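Local coordinates for uncharacterized protein (Bacteroides ovatus, PDB 4FS7), which is of unknown function but, as an extracellular leucine-rich repeat protein of the BspA type, probably acts by binding other proteins, at residues A[208-213]-A[225-230]; A[232-237]-A[255-260]; A[248-253]-A[271-276]. One frame throughout, in Å; residues are numbered along the deposited sequence. Where two conformers were deposited one is given.

Interaction 1: A[208-213]-A[225-230]; sequences ILLENM and FALSKT. With EDO (1,2-ethanediol), chain B.
Met213, deposited as selenomethionine, pushes its terminal methyl tip to tip against the branched end of Leu227, CE of Met213 lying 3.5 Å from CD2 of Leu227, closer than two methyls normally sit. The chain of Met213 is extended from the backbone, CG anti to the backbone N, until a bend at chi3 (52°) swings CE round to Leu227. Beside them Leu210 completes an apolar patch, its CD2 sitting 4.4 Å from CD2 of Leu227 and equally far from CG2 of Thr230. The patch belongs to the leucine-rich-repeat solenoid, where 208-213 and 225-230 are loops of successive coils and buried Leu210 and Leu227 pack between the coils, with the methyl of Met213 against Leu227; Leu227 also meets Phe249 of the next coil. The second loop is folded by two overlapping beta turns, type I over Phe225 to Ser228 and type II over Leu227 to Thr230. Thr230 holds its OG1 between the backbone N and carbonyl carbon (chi1 64°), and OG1 donates to Leu227 O at 2.9 Å from above the carbonyl plane. At the more exposed end CG2 of Ile208 rests 3.3 Å from Lys229 O, while Lys229 turns its NZ away to Gly251 O. On the surface, a bound ethanediol, most likely picked up during crystallisation, donates through O2 to OD1 of Asn212 at 2.7 Å.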
ATOM      1  N   ILE A 208       0.854   8.443   4.472  1.00 10.69           N
ATOM      2  CA  ILE A 208       1.430   9.726   4.030  1.00 12.30           C
ATOM      3  C   ILE A 208       2.610  10.190   4.857  1.00 12.56           C
ATOM      4  O   ILE A 208       3.379  11.069   4.430  1.00 14.58           O
ATOM      5  CB  ILE A 208       0.352  10.803   3.931  1.00 13.64           C
ATOM      6  CG1 ILE A 208      -0.339  11.074   5.268  1.00 15.45           C
ATOM      7  CG2 ILE A 208      -0.657  10.469   2.817  1.00 16.91           C
ATOM      8  CD1 ILE A 208      -1.197  12.347   5.261  1.00 24.26           C
ATOM      9  N   LEU A 209       2.759   9.663   6.071  1.00 11.84           N
ATOM     10  CA  LEU A 209       3.906  10.018   6.940  1.00 12.32           C
ATOM     11  C   LEU A 209       5.006   8.970   6.908  1.00 11.77           C
ATOM     12  O   LEU A 209       6.026   9.125   7.595  1.00 13.22           O
ATOM     13  CB  LEU A 209       3.482  10.210   8.407  1.00 14.23           C
ATOM     14  CG  LEU A 209       2.702  11.501   8.630  1.00 19.06           C
ATOM     15  CD1 LEU A 209       2.422  11.699  10.099  1.00 21.77           C
ATOM     16  CD2 LEU A 209       3.325  12.773   8.065  1.00 26.30           C
ATOM     17  N   LEU A 210       4.837   7.879   6.186  1.00 10.72           N
ATOM     18  CA  LEU A 210       5.795   6.779   6.245  1.00 10.30           C
ATOM     19  C   LEU A 210       7.094   7.215   5.556  1.00 11.35           C
ATOM     20  O   LEU A 210       7.097   7.492   4.364  1.00 12.96           O
ATOM     21  CB  LEU A 210       5.209   5.522   5.582  1.00 10.59           C
ATOM     22  CG  LEU A 210       6.103   4.285   5.515  1.00 12.16           C
ATOM     23  CD1 LEU A 210       6.430   3.763   6.935  1.00 14.32           C
ATOM     24  CD2 LEU A 210       5.464   3.237   4.656  1.00 17.21           C
ATOM     25  N   GLU A 211       8.154   7.256   6.360  1.00 12.23           N
ATOM     26  CA  GLU A 211       9.477   7.725   5.951  0.50 12.77           C
ATOM     27  C   GLU A 211      10.570   6.686   6.155  1.00 12.28           C
ATOM     28  O   GLU A 211      11.550   6.654   5.404  1.00 15.04           O
ATOM     29  CB  GLU A 211       9.861   9.012   6.749  0.50 14.11           C
ATOM     30  CG  GLU A 211       9.171  10.329   6.310  0.50 13.94           C
ATOM     31  CD  GLU A 211       9.360  11.492   7.305  0.50 18.87           C
ATOM     32  OE1 GLU A 211       9.636  11.236   8.503  0.50 18.83           O
ATOM     33  OE2 GLU A 211       9.176  12.667   6.898  0.50 24.50           O
ATOM     34  N   ASN A 212      10.477   5.876   7.219  1.00 10.96           N
ATOM     35  CA  ASN A 212      11.578   4.984   7.608  1.00 10.57           C
ATOM     36  C   ASN A 212      11.172   3.542   7.382  1.00 11.48           C
ATOM     37  O   ASN A 212      10.297   3.004   8.077  1.00 13.73           O
ATOM     38  CB  ASN A 212      11.931   5.222   9.080  1.00 10.80           C
ATOM     39  CG  ASN A 212      12.163   6.697   9.400  1.00 11.18           C
ATOM     40  OD1 ASN A 212      13.090   7.309   8.832  1.00 12.61           O
ATOM     41  ND2 ASN A 212      11.341   7.295  10.255  1.00 12.06           N
HETATM   42  N   MSE A 213      11.778   2.935   6.382  1.00 12.51           N
HETATM   43  CA  MSE A 213      11.528   1.538   6.011  0.67 13.01           C
HETATM   44  C   MSE A 213      12.696   1.045   5.197  1.00 14.77           C
HETATM   45  O   MSE A 213      12.930   1.485   4.075  1.00 19.44           O
HETATM   46  CB  MSE A 213      10.223   1.378   5.262  0.67 16.12           C
HETATM   47  CG  MSE A 213       9.758  -0.073   5.195  0.67 15.51           C
HETATM   48 SE   MSE A 213       8.087  -0.296   4.198  0.50 15.41          SE
HETATM   49  CE  MSE A 213       8.667   0.657   2.619  0.67 24.36           C
ATOM     50  N   PHE A 225       0.975   0.250  -6.705  1.00  8.22           N
ATOM     51  CA  PHE A 225       0.640   1.264  -5.736  1.00  8.31           C
ATOM     52  C   PHE A 225       1.143   0.957  -4.313  1.00  8.67           C
ATOM     53  O   PHE A 225       0.688   1.543  -3.353  1.00  9.12           O
ATOM     54  CB  PHE A 225      -0.884   1.544  -5.676  1.00  9.78           C
ATOM     55  CG  PHE A 225      -1.445   2.175  -6.911  1.00  8.42           C
ATOM     56  CD1 PHE A 225      -1.495   3.572  -7.033  1.00  9.55           C
ATOM     57  CD2 PHE A 225      -1.979   1.413  -7.914  1.00  9.88           C
ATOM     58  CE1 PHE A 225      -2.036   4.162  -8.156  1.00 10.49           C
ATOM     59  CE2 PHE A 225      -2.517   2.034  -9.051  1.00 11.09           C
ATOM     60  CZ  PHE A 225      -2.549   3.379  -9.140  1.00  9.91           C
ATOM     61  N   ALA A 226       2.151   0.080  -4.158  1.00  8.81           N
ATOM     62  CA  ALA A 226       2.512  -0.372  -2.805  1.00  8.74           C
ATOM     63  C   ALA A 226       3.003   0.701  -1.887  1.00  8.46           C
ATOM     64  O   ALA A 226       2.797   0.610  -0.664  1.00  9.68           O
ATOM     65  CB  ALA A 226       3.500  -1.539  -2.845  1.00 10.49           C
ATOM     66  N   LEU A 227       3.669   1.707  -2.462  1.00  8.67           N
ATOM     67  CA  LEU A 227       4.210   2.822  -1.693  1.00  8.92           C
ATOM     68  C   LEU A 227       3.623   4.133  -2.210  1.00  9.44           C
ATOM     69  O   LEU A 227       4.243   5.179  -2.068  1.00 10.16           O
ATOM     70  CB  LEU A 227       5.745   2.807  -1.714  1.00  9.50           C
ATOM     71  CG  LEU A 227       6.393   1.655  -0.947  1.00 12.61           C
ATOM     72  CD1 LEU A 227       7.897   1.584  -1.247  1.00 15.15           C
ATOM     73  CD2 LEU A 227       6.146   1.900   0.538  1.00 16.33           C
ATOM     74  N   SER A 228       2.426   4.101  -2.758  1.00  8.54           N
ATOM     75  CA  SER A 228       1.801   5.315  -3.281  1.00  8.37           C
ATOM     76  C   SER A 228       1.380   6.233  -2.167  1.00  9.21           C
ATOM     77  O   SER A 228       0.877   5.798  -1.116  1.00 10.15           O
ATOM     78  CB  SER A 228       0.604   4.913  -4.118  1.00  9.80           C
ATOM     79  OG  SER A 228      -0.148   6.031  -4.517  1.00 10.97           O
ATOM     80  N   LYS A 229       1.543   7.530  -2.368  1.00  9.08           N
ATOM     81  CA  LYS A 229       1.148   8.528  -1.375  1.00 10.00           C
ATOM     82  C   LYS A 229       1.750   8.221  -0.013  1.00 10.70           C
ATOM     83  O   LYS A 229       1.061   8.236   1.014  1.00 12.64           O
ATOM     84  CB  LYS A 229      -0.368   8.643  -1.287  1.00 11.75           C
ATOM     85  CG  LYS A 229      -0.962   9.315  -2.497  1.00 16.94           C
ATOM     86  CD  LYS A 229      -0.741  10.832  -2.486  1.00 23.03           C
ATOM     87  CE  LYS A 229      -1.350  11.374  -3.705  1.00 22.44           C
ATOM     88  NZ  LYS A 229      -0.756  12.627  -4.134  1.00 21.29           N
ATOM     89  N   THR A 230       3.030   7.875  -0.015  1.00  9.70           N
ATOM     90  CA  THR A 230       3.800   7.750   1.195  1.00 10.51           C
ATOM     91  C   THR A 230       4.710   8.952   1.397  1.00 10.83           C
ATOM     92  O   THR A 230       4.757   9.857   0.556  1.00 12.58           O
ATOM     93  CB  THR A 230       4.577   6.427   1.241  1.00 11.31           C
ATOM     94  OG1 THR A 230       5.543   6.407   0.178  1.00 10.84           O
ATOM     95  CG2 THR A 230       3.633   5.199   1.230  1.00 12.35           C
TER
HETATM   96  C1  EDO B 501      15.922   8.579   6.153  1.00 17.31           C
HETATM   97  O1  EDO B 501      15.763   9.351   7.329  1.00 17.33           O
HETATM   98  C2  EDO B 501      14.784   7.595   5.948  1.00 15.48           C
HETATM   99  O2  EDO B 501      14.862   6.588   6.975  1.00 17.93           O

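Interaction 2: A[232-237]-A[255-260]; sequences VKNIII and LESISI
The carboxylate of Glu256 is met from above its plane by the ammonium of Lys233: NZ stands 2.9 Å from OE2 of Glu256 but 55° out of that plane, while CE of Lys233 touches both carboxylate oxygens. The amide of Asn234 is approached differently, within its plane, where Ser257 OG donates to a lone pair of OD1 of Asn234 at 2.7 Å. Water 1 joins the two flat groups, donating to Asn234 OD1 and Glu256 OE1. These groups stand at the start of the parallel sheet of a leucine-rich-repeat solenoid, strands 234-237 and 257-260 being equivalent rungs of consecutive coils, their axes 3° apart. The pairing starts in the preceding loop, where Glu256 N donates to Lys233 O at 2.7 Å and Ser257 N adds a weak second bond to the same oxygen. It continues as Ile235 N reaches Ser257 O at 3.0 Å, then Ser259 N bonds back to Ile235 O. Replacing Glu256 by an alanine would remove the carboxylate and would probably leave Lys233 NZ without its salt bridge and water 1 with one fewer acceptor. Asn234, Ser257, Ile236 and Ser259 line one face of the sheet; the other, carrying Ile235, Ile258, Ile237 and Ile260, turns into the core. There Leu255, its CG anti to the backbone N, crosses Ile235 at about a right angle and sets CD1 3.7 Å from CG1 of Ile235. Ile237 and Ile260 lie alongside each other, CG1 to CG1 at 3.8 Å. In the backbone next to this pair, Ile237 N donates to Ser259 O at 2.9 Å, almost exactly along the C=O axis.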
ATOM      1  N   VAL A 232       8.073   8.939   1.721  1.00 10.98           N
ATOM      2  CA  VAL A 232       9.475   8.668   1.448  1.00 12.11           C
ATOM      3  C   VAL A 232      10.152   9.848   0.751  1.00 11.55           C
ATOM      4  O   VAL A 232       9.560  10.530  -0.091  1.00 13.17           O
ATOM      5  CB  VAL A 232       9.622   7.377   0.593  1.00 14.04           C
ATOM      6  CG1 VAL A 232       9.144   6.163   1.458  1.00 17.59           C
ATOM      7  CG2 VAL A 232       8.839   7.475  -0.730  1.00 15.16           C
ATOM      8  N   LYS A 233      11.415  10.088   1.108  1.00 12.47           N
ATOM      9  CA  LYS A 233      12.167  11.255   0.593  1.00 12.24           C
ATOM     10  C   LYS A 233      13.198  10.903  -0.460  1.00 11.41           C
ATOM     11  O   LYS A 233      13.313  11.599  -1.464  1.00 12.19           O
ATOM     12  CB  LYS A 233      12.871  11.965   1.759  1.00 14.20           C
ATOM     13  CG  LYS A 233      13.633  13.247   1.351  1.00 18.78           C
ATOM     14  CD  LYS A 233      14.486  13.782   2.546  1.00 26.20           C
ATOM     15  CE  LYS A 233      14.780  15.279   2.452  1.00 29.69           C
ATOM     16  NZ  LYS A 233      13.541  16.121   2.688  1.00 26.67           N
ATOM     17  N   ASN A 234      13.978   9.837  -0.246  1.00 12.14           N
ATOM     18  CA  ASN A 234      15.030   9.421  -1.167  1.00 13.00           C
ATOM     19  C   ASN A 234      14.970   7.919  -1.289  1.00 13.92           C
ATOM     20  O   ASN A 234      15.137   7.207  -0.299  1.00 18.94           O
ATOM     21  CB  ASN A 234      16.424   9.859  -0.682  1.00 14.40           C
ATOM     22  CG  ASN A 234      16.550  11.352  -0.571  1.00 15.49           C
ATOM     23  OD1 ASN A 234      16.620  12.080  -1.587  1.00 17.77           O
ATOM     24  ND2 ASN A 234      16.547  11.833   0.624  1.00 18.20           N
ATOM     25  N   ILE A 235      14.665   7.417  -2.473  1.00 13.39           N
ATOM     26  CA  ILE A 235      14.537   6.009  -2.698  1.00 13.01           C
ATOM     27  C   ILE A 235      15.716   5.509  -3.517  1.00 12.70           C
ATOM     28  O   ILE A 235      16.073   6.060  -4.569  1.00 13.95           O
ATOM     29  CB  ILE A 235      13.185   5.707  -3.439  1.00 14.40           C
ATOM     30  CG1 ILE A 235      12.034   5.832  -2.467  1.00 15.44           C
ATOM     31  CG2 ILE A 235      13.189   4.305  -4.084  1.00 17.26           C
ATOM     32  CD1 ILE A 235      11.966   4.705  -1.384  1.00 18.56           C
ATOM     33  N   ILE A 236      16.299   4.429  -3.062  1.00 12.79           N
ATOM     34  CA  ILE A 236      17.228   3.620  -3.828  1.00 13.65           C
ATOM     35  C   ILE A 236      16.636   2.248  -3.936  1.00 13.85           C
ATOM     36  O   ILE A 236      16.362   1.587  -2.907  1.00 17.36           O
ATOM     37  CB  ILE A 236      18.634   3.567  -3.176  1.00 15.52           C
ATOM     38  CG1 ILE A 236      19.245   4.969  -3.095  1.00 16.89           C
ATOM     39  CG2 ILE A 236      19.516   2.599  -3.927  1.00 19.69           C
ATOM     40  CD1 ILE A 236      20.602   4.992  -2.453  1.00 21.55           C
ATOM     41  N   ILE A 237      16.406   1.796  -5.154  1.00 12.33           N
ATOM     42  CA  ILE A 237      15.994   0.434  -5.392  1.00 11.91           C
ATOM     43  C   ILE A 237      17.231  -0.413  -5.569  1.00 11.77           C
ATOM     44  O   ILE A 237      17.956  -0.242  -6.539  1.00 13.41           O
ATOM     45  CB  ILE A 237      15.039   0.318  -6.631  1.00 13.35           C
ATOM     46  CG1 ILE A 237      13.734   1.135  -6.423  1.00 14.24           C
ATOM     47  CG2 ILE A 237      14.702  -1.150  -6.939  1.00 14.00           C
ATOM     48  CD1 ILE A 237      12.842   0.698  -5.253  1.00 16.21           C
ATOM     49  N   LEU A 255       8.887  12.923  -2.151  1.00  9.95           N
ATOM     50  CA  LEU A 255       9.948  12.154  -2.762  1.00  9.45           C
ATOM     51  C   LEU A 255      10.784  13.091  -3.607  1.00 10.75           C
ATOM     52  O   LEU A 255      10.277  13.669  -4.588  1.00 13.31           O
ATOM     53  CB  LEU A 255       9.368  11.028  -3.610  1.00 10.46           C
ATOM     54  CG  LEU A 255      10.324  10.104  -4.324  1.00 11.70           C
ATOM     55  CD1 LEU A 255      11.267   9.377  -3.361  1.00 12.07           C
ATOM     56  CD2 LEU A 255       9.517   9.086  -5.144  1.00 16.73           C
ATOM     57  N   GLU A 256      12.054  13.235  -3.246  1.00 10.28           N
ATOM     58  CA  GLU A 256      12.977  14.167  -3.878  1.00 10.55           C
ATOM     59  C   GLU A 256      13.963  13.557  -4.850  1.00 10.51           C
ATOM     60  O   GLU A 256      14.426  14.232  -5.772  1.00 10.45           O
ATOM     61  CB  GLU A 256      13.735  14.944  -2.819  1.00 13.34           C
ATOM     62  CG  GLU A 256      12.873  15.839  -1.980  1.00 18.96           C
ATOM     63  CD  GLU A 256      13.652  16.574  -0.867  1.00 23.28           C
ATOM     64  OE1 GLU A 256      14.917  16.555  -0.883  1.00 25.87           O
ATOM     65  OE2 GLU A 256      12.996  17.184  -0.000  1.00 37.06           O
ATOM     66  N   SER A 257      14.378  12.334  -4.613  1.00 10.60           N
ATOM     67  CA  SER A 257      15.286  11.646  -5.498  1.00 11.67           C
ATOM     68  C   SER A 257      14.974  10.173  -5.564  1.00 10.25           C
ATOM     69  O   SER A 257      14.529   9.566  -4.580  1.00 11.84           O
ATOM     70  CB  SER A 257      16.764  11.801  -5.151  1.00 12.91           C
ATOM     71  OG  SER A 257      17.100  11.059  -4.025  1.00 15.15           O
ATOM     72  N   ILE A 258      15.283   9.568  -6.702  1.00 10.60           N
ATOM     73  CA  ILE A 258      15.198   8.152  -6.960  1.00 11.65           C
ATOM     74  C   ILE A 258      16.404   7.638  -7.716  1.00 11.41           C
ATOM     75  O   ILE A 258      16.946   8.325  -8.591  1.00 12.28           O
ATOM     76  CB  ILE A 258      13.852   7.727  -7.668  1.00 12.43           C
ATOM     77  CG1 ILE A 258      13.759   8.109  -9.154  1.00 13.20           C
ATOM     78  CG2 ILE A 258      12.672   8.259  -6.870  1.00 14.64           C
ATOM     79  CD1 ILE A 258      14.282   7.018 -10.110  1.00 14.79           C
ATOM     80  N   SER A 259      16.781   6.413  -7.396  1.00 12.38           N
ATOM     81  CA  SER A 259      17.846   5.719  -8.060  1.00 13.81           C
ATOM     82  C   SER A 259      17.435   4.297  -8.313  1.00 13.72           C
ATOM     83  O   SER A 259      17.144   3.551  -7.351  1.00 15.89           O
ATOM     84  CB  SER A 259      19.082   5.772  -7.180  1.00 15.52           C
ATOM     85  OG  SER A 259      20.099   4.954  -7.747  1.00 21.75           O
ATOM     86  N   ILE A 260      17.352   3.929  -9.575  1.00 13.44           N
ATOM     87  CA  ILE A 260      16.983   2.602  -9.995  1.00 13.98           C
ATOM     88  C   ILE A 260      17.961   2.259 -11.059  1.00 13.66           C
ATOM     89  O   ILE A 260      17.737   2.555 -12.223  1.00 15.80           O
ATOM     90  CB  ILE A 260      15.536   2.536 -10.573  1.00 17.43           C
ATOM     91  CG1 ILE A 260      14.522   3.045  -9.596  1.00 19.68           C
ATOM     92  CG2 ILE A 260      15.211   1.120 -10.936  1.00 20.70           C
ATOM     93  CD1 ILE A 260      13.057   2.838 -10.138  1.00 22.69           C
TER
HETATM   94  O   HOH W   1      16.999  15.020  -1.494  1.00 27.58           O
HETATM   95  O   HOH W   2      17.775   8.394  -4.533  1.00 18.52           O
HETATM   96  O   HOH W   3      19.695   1.457  -7.807  1.00 18.79           O

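Interaction 3: A[248-253]-A[271-276]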
ATOM      1  N   VAL A 248       4.004   2.300  -8.353  1.00  8.00           N
ATOM      2  CA  VAL A 248       4.414   1.937  -7.029  1.00  8.23           C
ATOM      3  C   VAL A 248       4.551   3.145  -6.123  1.00  8.52           C
ATOM      4  O   VAL A 248       4.258   3.036  -4.946  1.00  9.00           O
ATOM      5  CB  VAL A 248       5.696   1.078  -7.024  1.00  9.01           C
ATOM      6  CG1 VAL A 248       6.185   0.791  -5.604  1.00 10.59           C
ATOM      7  CG2 VAL A 248       5.509  -0.225  -7.790  1.00 10.46           C
ATOM      8  N   PHE A 249       5.043   4.265  -6.675  1.00  8.16           N
ATOM      9  CA  PHE A 249       5.242   5.453  -5.938  1.00  7.88           C
ATOM     10  C   PHE A 249       4.294   6.578  -6.385  1.00  9.43           C
ATOM     11  O   PHE A 249       4.564   7.780  -6.228  1.00 10.22           O
ATOM     12  CB  PHE A 249       6.699   5.937  -6.049  1.00  8.87           C
ATOM     13  CG  PHE A 249       7.668   4.963  -5.464  1.00  9.70           C
ATOM     14  CD1 PHE A 249       7.959   4.969  -4.092  1.00 10.60           C
ATOM     15  CD2 PHE A 249       8.252   3.986  -6.250  1.00 10.72           C
ATOM     16  CE1 PHE A 249       8.827   4.046  -3.539  1.00 12.59           C
ATOM     17  CE2 PHE A 249       9.113   3.084  -5.716  1.00 13.73           C
ATOM     18  CZ  PHE A 249       9.398   3.088  -4.350  1.00 13.61           C
ATOM     19  N   TYR A 250       3.135   6.200  -6.887  1.00  8.46           N
ATOM     20  CA  TYR A 250       2.209   7.184  -7.437  1.00  8.75           C
ATOM     21  C   TYR A 250       1.919   8.305  -6.476  1.00  8.30           C
ATOM     22  O   TYR A 250       1.507   8.081  -5.342  1.00  9.35           O
ATOM     23  CB  TYR A 250       0.882   6.488  -7.803  1.00  9.03           C
ATOM     24  CG  TYR A 250      -0.081   7.397  -8.492  1.00 10.04           C
ATOM     25  CD1 TYR A 250      -0.876   8.265  -7.763  1.00 11.41           C
ATOM     26  CD2 TYR A 250      -0.161   7.455  -9.863  1.00 12.04           C
ATOM     27  CE1 TYR A 250      -1.704   9.194  -8.383  1.00 14.48           C
ATOM     28  CE2 TYR A 250      -1.022   8.357 -10.488  1.00 14.84           C
ATOM     29  CZ  TYR A 250      -1.763   9.225  -9.750  1.00 15.12           C
ATOM     30  OH  TYR A 250      -2.558  10.135 -10.451  1.00 21.30           O
ATOM     31  N   GLY A 251       2.099   9.553  -6.919  1.00  7.93           N
ATOM     32  CA  GLY A 251       1.668  10.685  -6.176  1.00  8.68           C
ATOM     33  C   GLY A 251       2.421  11.022  -4.909  1.00 10.58           C
ATOM     34  O   GLY A 251       1.924  11.789  -4.092  1.00 13.48           O
ATOM     35  N   CYS A 252       3.591  10.409  -4.693  1.00  9.28           N
ATOM     36  CA  CYS A 252       4.393  10.720  -3.501  1.00 10.35           C
ATOM     37  C   CYS A 252       4.854  12.163  -3.605  1.00 11.17           C
ATOM     38  O   CYS A 252       5.539  12.499  -4.522  1.00 18.47           O
ATOM     39  CB  CYS A 252       5.590   9.804  -3.365  1.00 11.23           C
ATOM     40  SG  CYS A 252       5.156   8.119  -2.905  1.00 11.67           S
ATOM     41  N   THR A 253       4.478  13.014  -2.683  1.00 11.82           N
ATOM     42  CA  THR A 253       4.771  14.443  -2.801  1.00 14.23           C
ATOM     43  C   THR A 253       6.063  14.894  -2.109  1.00 13.24           C
ATOM     44  O   THR A 253       6.556  15.994  -2.376  1.00 16.95           O
ATOM     45  CB  THR A 253       3.588  15.282  -2.241  1.00 18.54           C
ATOM     46  OG1 THR A 253       3.413  15.008  -0.862  1.00 22.92           O
ATOM     47  CG2 THR A 253       2.315  14.992  -3.000  1.00 26.21           C
ATOM     48  N   LEU A 271       5.403   4.670 -12.579  1.00  8.48           N
ATOM     49  CA  LEU A 271       5.985   4.463 -11.266  1.00  9.11           C
ATOM     50  C   LEU A 271       6.008   5.707 -10.413  1.00  8.71           C
ATOM     51  O   LEU A 271       5.730   5.643  -9.221  1.00  9.37           O
ATOM     52  CB  LEU A 271       7.403   3.887 -11.305  1.00 11.52           C
ATOM     53  CG  LEU A 271       7.572   2.738 -10.238  1.00 14.84           C
ATOM     54  CD1 LEU A 271       6.874   1.500 -10.813  1.00 16.82           C
ATOM     55  CD2 LEU A 271       9.050   2.449 -10.022  1.00 18.08           C
ATOM     56  N   PHE A 272       6.383   6.847 -11.012  1.00  8.43           N
ATOM     57  CA  PHE A 272       6.520   8.115 -10.321  1.00  8.43           C
ATOM     58  C   PHE A 272       5.547   9.146 -10.835  1.00  8.38           C
ATOM     59  O   PHE A 272       5.767  10.359 -10.729  1.00  9.47           O
ATOM     60  CB  PHE A 272       7.956   8.630 -10.395  1.00  9.04           C
ATOM     61  CG  PHE A 272       8.953   7.639  -9.869  1.00  9.19           C
ATOM     62  CD1 PHE A 272       9.046   7.379  -8.506  1.00 10.26           C
ATOM     63  CD2 PHE A 272       9.756   6.927 -10.705  1.00 11.14           C
ATOM     64  CE1 PHE A 272       9.934   6.455  -8.037  1.00 10.89           C
ATOM     65  CE2 PHE A 272      10.669   5.963 -10.218  1.00 13.30           C
ATOM     66  CZ  PHE A 272      10.705   5.725  -8.864  1.00 12.17           C
ATOM     67  N   TYR A 273       4.405   8.672 -11.337  1.00  8.40           N
ATOM     68  CA  TYR A 273       3.379   9.569 -11.847  1.00  7.95           C
ATOM     69  C   TYR A 273       2.951  10.544 -10.754  1.00  8.42           C
ATOM     70  O   TYR A 273       2.635  10.130  -9.629  1.00 10.01           O
ATOM     71  CB  TYR A 273       2.205   8.708 -12.296  1.00 10.28           C
ATOM     72  CG  TYR A 273       1.192   9.309 -13.264  1.00  8.71           C
ATOM     73  CD1 TYR A 273       0.393  10.376 -12.937  1.00 10.32           C
ATOM     74  CD2 TYR A 273       1.003   8.728 -14.528  1.00 10.08           C
ATOM     75  CE1 TYR A 273      -0.519  10.896 -13.856  1.00 10.28           C
ATOM     76  CE2 TYR A 273       0.071   9.242 -15.413  1.00 10.41           C
ATOM     77  CZ  TYR A 273      -0.675  10.311 -15.066  1.00  9.70           C
ATOM     78  OH  TYR A 273      -1.601  10.811 -15.958  1.00 14.21           O
ATOM     79  N   ASN A 274       2.938  11.837 -11.070  1.00  8.30           N
ATOM     80  CA  ASN A 274       2.528  12.870 -10.149  1.00  8.82           C
ATOM     81  C   ASN A 274       3.408  12.992  -8.910  1.00  9.30           C
ATOM     82  O   ASN A 274       2.977  13.523  -7.887  1.00 10.63           O
ATOM     83  CB  ASN A 274       1.034  12.748  -9.772  1.00  9.68           C
ATOM     84  CG  ASN A 274       0.099  13.332 -10.813  1.00 10.36           C
ATOM     85  OD1 ASN A 274       0.473  14.192 -11.568  1.00 14.61           O
ATOM     86  ND2 ASN A 274      -1.117  12.850 -10.855  1.00 12.09           N
ATOM     87  N   CYS A 275       4.683  12.586  -9.016  1.00  9.28           N
ATOM     88  CA  CYS A 275       5.660  12.845  -7.953  1.00  8.79           C
ATOM     89  C   CYS A 275       6.198  14.265  -8.161  1.00  8.71           C
ATOM     90  O   CYS A 275       7.278  14.482  -8.665  1.00 10.13           O
ATOM     91  CB  CYS A 275       6.753  11.817  -7.957  1.00  9.58           C
ATOM     92  SG  CYS A 275       6.189  10.200  -7.310  1.00 10.03           S
ATOM     93  N   SER A 276       5.414  15.231  -7.694  1.00  9.76           N
ATOM     94  CA  SER A 276       5.625  16.641  -7.994  1.00 11.15           C
ATOM     95  C   SER A 276       6.722  17.322  -7.188  1.00 11.39           C
ATOM     96  O   SER A 276       7.073  18.458  -7.497  1.00 13.32           O
ATOM     97  CB  SER A 276       4.298  17.371  -7.825  1.00 15.09           C
ATOM     98  OG  SER A 276       3.849  17.238  -6.489  1.00 18.51           O
TER
HETATM   99  O   HOH W   4       5.225  18.000  -3.964  0.54 17.13           O
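Each aromatic side chain of 248-253 lies alongside its counterpart in 271-276 and points the same way. The planes of the Phe249 and Phe272 rings differ by only 16°, but the rings are displaced along them, centroids 5.4 Å apart, and share little face; CD2 of Phe249 touches CE1 of Phe272 at 3.5 Å. Tyr250 and Tyr273 repeat this with planes at 21°, CE2 of Tyr250 lying 3.5 Å from CD1 of Tyr273, and Tyr273 O covers one face of the Tyr250 ring near its rim. Asn274 stands beside Tyr250 with its amide turned 76° from the ring, and its ND2 gives Tyr250 OH a weak hydrogen bond of 3.1 Å. The backbones run in register as two type II turns of consecutive leucine-rich-repeat coils, with Gly251 and Asn274 at the positive-phi corners. Gly251 N donates to Tyr273 O at 2.8 Å, nearly along the C=O axis, and Phe249 N to Leu271 O at 3.0 Å. Leu271 lays CD1 beside CG2 of Val248, and its CD2 meets the edge of the Phe249 ring. Inward from the turns Cys275 SG packs 4.0 Å from CB of Cys252. Further along the solenoid Tyr273 stacks on Tyr294, and on the side of the parallel sheet Phe272 rests on Ile258 and Ile260 of strand 257-260, with Leu271 also reaching Ile260.

Overall arrangement
All three contacts join successive coils of one solenoid. Interaction 2 is a true sheet contact with regular backbone bonds; its inner isoleucine face is buried, while Lys233, Asn234 and Ile236 are exposed. Interaction 3 joins turns instead, by stepped aromatic pairs and two backbone bonds; Phe249, Phe272 and the cysteines are buried, the tyrosines partly exposed. Interaction 1 relies across its segments on apolar contacts and CA-H...O approach, with Leu210, Leu227 and Thr230 buried and Ile208 at the surface. The inner residues merge into one core, Phe272 of interaction 3 lying against Leu255 of interaction 2 and Phe249 against Ile235. A polar link from Ser228 OG to Tyr250 O ties interactions 1 and 3 together.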